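Local coordinates for SusD superfamily protein (Bacteroides fragilis, PDB 3L22), which probably binds sugars at the bacterial outer membrane as a member of the SusD family, at residues W85-T97 against K146-T158. Residues are numbered along the deposited sequence; the frame is centred on the assembly and turned at random.
Sequences WTYAYLAINKVNT and KSVPLRLTAEAGT
Tyr89 and Asn96, on one side of helix 79-103, meet the irregular loop that joins helices 113-131 and 168-178 in the TPR-like helical part of this SusD-type fold. Residues 146-158 run alongside the helix, and polar helix side chains reach their backbone carbonyls and one N-H. At one end, the hydroxyl OH of Tyr89 gives its proton to Pro149 O at 2.6 Å, in the carbonyl plane and on a lone pair. The Tyr89 ring is covered on one face by a water lying over its centre, 3.3 Å above the plane. That water accepts from Arg151 NE at 2.9 Å and only weakly from Trp85 NE1, whose stronger partner is Glu432. Arg151 crosses the tyrosine at about a right angle, its CG 3.8 Å from Tyr89 CE1 and the guanidinium plane turned 74° from the ring; its NH2 continues to Glu432 and Asn161.

Farther along the helix, ND2 of Asn96 serves two loop carbonyls. It lies 3.2 Å from Arg151 O, with an N-H...O angle of 159°, and also bonds Thr153 O; both times it sits above the carbonyl plane, not on a lone pair. Arg124 of helix 113-131 takes the other end of this amide, OD1. Asn93 pairs with Glu155 in both directions: its CG stands anti to the backbone N (chi1 -170°), which swings the amide toward the loop. There Asn93 ND2 donates to Glu155 O, while Glu155 N donates to Asn93 OD1 at 3.0 Å, in the carbonyl plane.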
loop_
_atom_site.group_PDB
_atom_site.type_symbol
_atom_site.label_atom_id
_atom_site.label_comp_id
_atom_site.label_asym_id
_atom_site.label_seq_id
_atom_site.Cartn_x
_atom_site.Cartn_y
_atom_site.Cartn_z
ATOM N N TRP A 85 -2.146 10.315 -10.367
ATOM C CA TRP A 85 -2.835 11.559 -10.032
ATOM C C TRP A 85 -4.301 11.561 -10.502
ATOM O O TRP A 85 -5.222 11.733 -9.698
ATOM C CB TRP A 85 -2.088 12.753 -10.643
ATOM C CG TRP A 85 -2.547 14.062 -10.125
ATOM C CD1 TRP A 85 -3.551 14.828 -10.630
ATOM C CD2 TRP A 85 -2.027 14.776 -8.988
ATOM N NE1 TRP A 85 -3.705 15.957 -9.874
ATOM C CE2 TRP A 85 -2.778 15.960 -8.866
ATOM C CE3 TRP A 85 -1.020 14.515 -8.052
ATOM C CZ2 TRP A 85 -2.548 16.899 -7.856
ATOM C CZ3 TRP A 85 -0.783 15.444 -7.060
ATOM C CH2 TRP A 85 -1.542 16.640 -6.980
ATOM N N THR A 86 -4.493 11.405 -11.805
ATOM C CA THR A 86 -5.804 11.444 -12.392
ATOM C C THR A 86 -6.731 10.416 -11.755
ATOM O O THR A 86 -7.824 10.779 -11.348
ATOM C CB THR A 86 -5.725 11.224 -13.906
ATOM O OG1 THR A 86 -4.920 12.270 -14.465
ATOM C CG2 THR A 86 -7.135 11.265 -14.580
ATOM N N TYR A 87 -6.285 9.160 -11.590
ATOM C CA TYR A 87 -7.222 8.129 -11.099
ATOM C C TYR A 87 -7.442 8.156 -9.586
ATOM O O TYR A 87 -8.538 7.806 -9.149
ATOM C CB TYR A 87 -6.901 6.730 -11.688
ATOM C CG TYR A 87 -7.241 6.760 -13.155
ATOM C CD1 TYR A 87 -6.301 7.142 -14.106
ATOM C CD2 TYR A 87 -8.532 6.504 -13.581
ATOM C CE1 TYR A 87 -6.644 7.247 -15.442
ATOM C CE2 TYR A 87 -8.890 6.624 -14.901
ATOM C CZ TYR A 87 -7.944 6.980 -15.816
ATOM O OH TYR A 87 -8.284 7.070 -17.113
ATOM N N ALA A 88 -6.441 8.577 -8.806
ATOM C CA ALA A 88 -6.642 8.827 -7.389
ATOM C C ALA A 88 -7.697 9.921 -7.189
ATOM O O ALA A 88 -8.594 9.740 -6.396
ATOM C CB ALA A 88 -5.323 9.197 -6.649
ATOM N N TYR A 89 -7.571 11.043 -7.896
ATOM C CA TYR A 89 -8.516 12.147 -7.736
ATOM C C TYR A 89 -9.888 11.808 -8.288
ATOM O O TYR A 89 -10.883 12.274 -7.716
ATOM C CB TYR A 89 -7.965 13.503 -8.303
ATOM C CG TYR A 89 -7.083 14.197 -7.276
ATOM C CD1 TYR A 89 -7.644 14.805 -6.145
ATOM C CD2 TYR A 89 -5.700 14.166 -7.377
ATOM C CE1 TYR A 89 -6.846 15.365 -5.161
ATOM C CE2 TYR A 89 -4.896 14.762 -6.425
ATOM C CZ TYR A 89 -5.465 15.356 -5.313
ATOM O OH TYR A 89 -4.652 15.939 -4.366
ATOM N N LEU A 90 -9.959 11.006 -9.364
ATOM C CA LEU A 90 -11.245 10.484 -9.805
ATOM C C LEU A 90 -11.910 9.647 -8.716
ATOM O O LEU A 90 -13.092 9.812 -8.429
ATOM C CB LEU A 90 -11.146 9.617 -11.062
ATOM C CG LEU A 90 -11.157 10.328 -12.402
ATOM C CD1 LEU A 90 -10.749 9.311 -13.532
ATOM C CD2 LEU A 90 -12.569 11.010 -12.669
ATOM N N ALA A 91 -11.167 8.729 -8.130
ATOM C CA ALA A 91 -11.677 7.944 -6.999
ATOM C C ALA A 91 -12.144 8.868 -5.841
ATOM O O ALA A 91 -13.220 8.686 -5.284
ATOM C CB ALA A 91 -10.600 6.955 -6.515
ATOM N N ILE A 92 -11.338 9.885 -5.511
ATOM C CA ILE A 92 -11.687 10.816 -4.429
ATOM C C ILE A 92 -12.980 11.547 -4.737
ATOM O O ILE A 92 -13.853 11.656 -3.865
ATOM C CB ILE A 92 -10.511 11.767 -4.156
ATOM C CG1 ILE A 92 -9.384 10.979 -3.449
ATOM C CG2 ILE A 92 -10.914 13.026 -3.330
ATOM C CD1 ILE A 92 -7.976 11.581 -3.620
ATOM N N ASN A 93 -13.135 12.034 -5.970
ATOM C CA ASN A 93 -14.337 12.777 -6.337
ATOM C C ASN A 93 -15.574 11.873 -6.338
ATOM O O ASN A 93 -16.645 12.312 -5.952
ATOM C CB ASN A 93 -14.206 13.503 -7.687
ATOM C CG ASN A 93 -15.371 14.480 -7.934
ATOM O OD1 ASN A 93 -15.623 15.397 -7.130
ATOM N ND2 ASN A 93 -16.111 14.266 -9.031
ATOM N N LYS A 94 -15.407 10.615 -6.755
ATOM C CA LYS A 94 -16.475 9.621 -6.630
ATOM C C LYS A 94 -16.920 9.422 -5.194
ATOM O O LYS A 94 -18.124 9.337 -4.942
ATOM C CB LYS A 94 -16.077 8.277 -7.247
ATOM C CG LYS A 94 -16.112 8.311 -8.775
ATOM C CD LYS A 94 -15.546 7.013 -9.411
ATOM C CE LYS A 94 -15.694 7.038 -10.923
ATOM N NZ LYS A 94 -17.135 6.725 -11.202
ATOM N N VAL A 95 -15.977 9.378 -4.255
ATOM C CA VAL A 95 -16.347 9.286 -2.831
ATOM C C VAL A 95 -17.076 10.571 -2.373
ATOM O O VAL A 95 -18.115 10.505 -1.760
ATOM C CB VAL A 95 -15.134 9.010 -1.907
ATOM C CG1 VAL A 95 -15.526 9.243 -0.394
ATOM C CG2 VAL A 95 -14.557 7.600 -2.149
ATOM N N ASN A 96 -16.553 11.734 -2.730
ATOM C CA ASN A 96 -17.152 13.017 -2.325
ATOM C C ASN A 96 -18.622 13.080 -2.817
ATOM O O ASN A 96 -19.526 13.453 -2.057
ATOM C CB ASN A 96 -16.370 14.200 -2.908
ATOM C CG ASN A 96 -14.911 14.268 -2.409
ATOM O OD1 ASN A 96 -14.561 13.589 -1.469
ATOM N ND2 ASN A 96 -14.064 15.080 -3.068
ATOM N N THR A 97 -18.830 12.679 -4.072
ATOM C CA THR A 97 -20.159 12.631 -4.688
ATOM C C THR A 97 -21.066 11.589 -4.068
ATOM O O THR A 97 -22.206 11.893 -3.752
ATOM C CB THR A 97 -20.044 12.409 -6.188
ATOM O OG1 THR A 97 -19.114 13.376 -6.665
ATOM C CG2 THR A 97 -21.423 12.579 -6.895
ATOM N N LYS A 146 4.966 20.500 1.381
ATOM C CA LYS A 146 3.729 20.549 0.589
ATOM C C LYS A 146 3.461 19.212 -0.076
ATOM O O LYS A 146 4.366 18.610 -0.644
ATOM C CB LYS A 146 3.776 21.644 -0.481
ATOM C CG LYS A 146 3.744 23.050 0.103
ATOM C CD LYS A 146 3.824 24.030 -1.025
ATOM C CE LYS A 146 3.822 25.488 -0.543
ATOM N NZ LYS A 146 3.399 26.394 -1.676
ATOM N N SER A 147 2.210 18.771 -0.004
ATOM C CA SER A 147 1.808 17.504 -0.569
ATOM C C SER A 147 0.882 17.737 -1.750
ATOM O O SER A 147 1.374 17.995 -2.844
ATOM C CB SER A 147 1.211 16.610 0.516
ATOM O OG SER A 147 0.750 15.381 -0.023
ATOM N N VAL A 148 -0.439 17.671 -1.549
ATOM C CA VAL A 148 -1.390 17.647 -2.661
ATOM C C VAL A 148 -2.623 18.487 -2.266
ATOM O O VAL A 148 -2.838 18.728 -1.086
ATOM C CB VAL A 148 -1.796 16.204 -3.024
ATOM C CG1 VAL A 148 -0.567 15.325 -3.447
ATOM C CG2 VAL A 148 -2.611 15.535 -1.907
ATOM N N PRO A 149 -3.431 18.953 -3.250
ATOM C CA PRO A 149 -4.709 19.600 -2.926
ATOM C C PRO A 149 -5.667 18.676 -2.210
ATOM O O PRO A 149 -5.856 17.518 -2.649
ATOM C CB PRO A 149 -5.284 19.950 -4.297
ATOM C CG PRO A 149 -4.051 19.974 -5.232
ATOM C CD PRO A 149 -3.167 18.946 -4.700
ATOM N N LEU A 150 -6.256 19.180 -1.122
ATOM C CA LEU A 150 -7.155 18.400 -0.320
ATOM C C LEU A 150 -8.572 18.671 -0.851
ATOM O O LEU A 150 -9.265 19.557 -0.369
ATOM C CB LEU A 150 -7.002 18.762 1.169
ATOM C CG LEU A 150 -7.824 17.971 2.193
ATOM C CD1 LEU A 150 -7.807 16.451 1.921
ATOM C CD2 LEU A 150 -7.298 18.257 3.600
ATOM N N ARG A 151 -8.970 17.919 -1.871
ATOM C CA ARG A 151 -10.285 18.090 -2.511
ATOM C C ARG A 151 -11.322 17.206 -1.813
ATOM O O ARG A 151 -11.229 15.978 -1.856
ATOM C CB ARG A 151 -10.199 17.734 -3.999
ATOM C CG ARG A 151 -9.076 18.475 -4.742
ATOM C CD ARG A 151 -9.173 18.346 -6.237
ATOM N NE ARG A 151 -8.142 19.117 -6.928
ATOM C CZ ARG A 151 -8.190 20.419 -7.177
ATOM N NH1 ARG A 151 -9.239 21.170 -6.824
ATOM N NH2 ARG A 151 -7.174 20.976 -7.827
ATOM N N LEU A 152 -12.302 17.844 -1.176
ATOM C CA LEU A 152 -13.308 17.152 -0.390
ATOM C C LEU A 152 -14.759 17.455 -0.779
ATOM O O LEU A 152 -15.663 16.905 -0.187
ATOM C CB LEU A 152 -13.072 17.424 1.103
ATOM C CG LEU A 152 -11.733 16.946 1.669
ATOM C CD1 LEU A 152 -11.560 17.473 3.129
ATOM C CD2 LEU A 152 -11.588 15.418 1.614
ATOM N N THR A 153 -14.995 18.266 -1.794
ATOM C CA THR A 153 -16.353 18.599 -2.215
ATOM C C THR A 153 -16.717 17.820 -3.467
ATOM O O THR A 153 -15.846 17.480 -4.256
ATOM C CB THR A 153 -16.473 20.081 -2.529
ATOM O OG1 THR A 153 -15.464 20.413 -3.487
ATOM C CG2 THR A 153 -16.267 20.950 -1.252
ATOM N N ALA A 154 -18.015 17.543 -3.639
ATOM C CA ALA A 154 -18.519 16.840 -4.810
ATOM C C ALA A 154 -18.469 17.839 -5.955
ATOM O O ALA A 154 -19.077 18.890 -5.857
ATOM C CB ALA A 154 -19.942 16.345 -4.569
ATOM N N GLU A 155 -17.679 17.558 -6.986
ATOM C CA GLU A 155 -17.451 18.534 -8.067
ATOM C C GLU A 155 -17.811 17.939 -9.392
ATOM O O GLU A 155 -17.251 16.925 -9.785
ATOM C CB GLU A 155 -15.987 18.962 -8.146
ATOM C CG GLU A 155 -15.586 20.020 -7.157
ATOM C CD GLU A 155 -16.487 21.272 -7.193
ATOM O OE1 GLU A 155 -16.933 21.718 -8.301
ATOM O OE2 GLU A 155 -16.744 21.776 -6.071
ATOM N N ALA A 156 -18.748 18.581 -10.072
ATOM C CA ALA A 156 -19.138 18.192 -11.413
ATOM C C ALA A 156 -18.555 19.168 -12.442
ATOM O O ALA A 156 -18.696 18.919 -13.645
ATOM C CB ALA A 156 -20.670 18.129 -11.523
ATOM N N GLY A 157 -17.903 20.252 -11.988
ATOM C CA GLY A 157 -17.419 21.308 -12.881
ATOM C C GLY A 157 -15.912 21.496 -12.784
ATOM O O GLY A 157 -15.241 20.803 -12.015
ATOM N N THR A 158 -15.391 22.412 -13.602
ATOM C CA THR A 158 -13.989 22.871 -13.536
ATOM C C THR A 158 -13.864 24.188 -12.704
ATOM O O THR A 158 -12.759 24.701 -12.491
ATOM C CB THR A 158 -13.412 23.015 -14.967
ATOM O OG1 THR A 158 -14.010 24.135 -15.619
ATOM C CG2 THR A 158 -13.685 21.728 -15.800
HETATM O O HOH W 1 -6.097 17.516 -8.135
#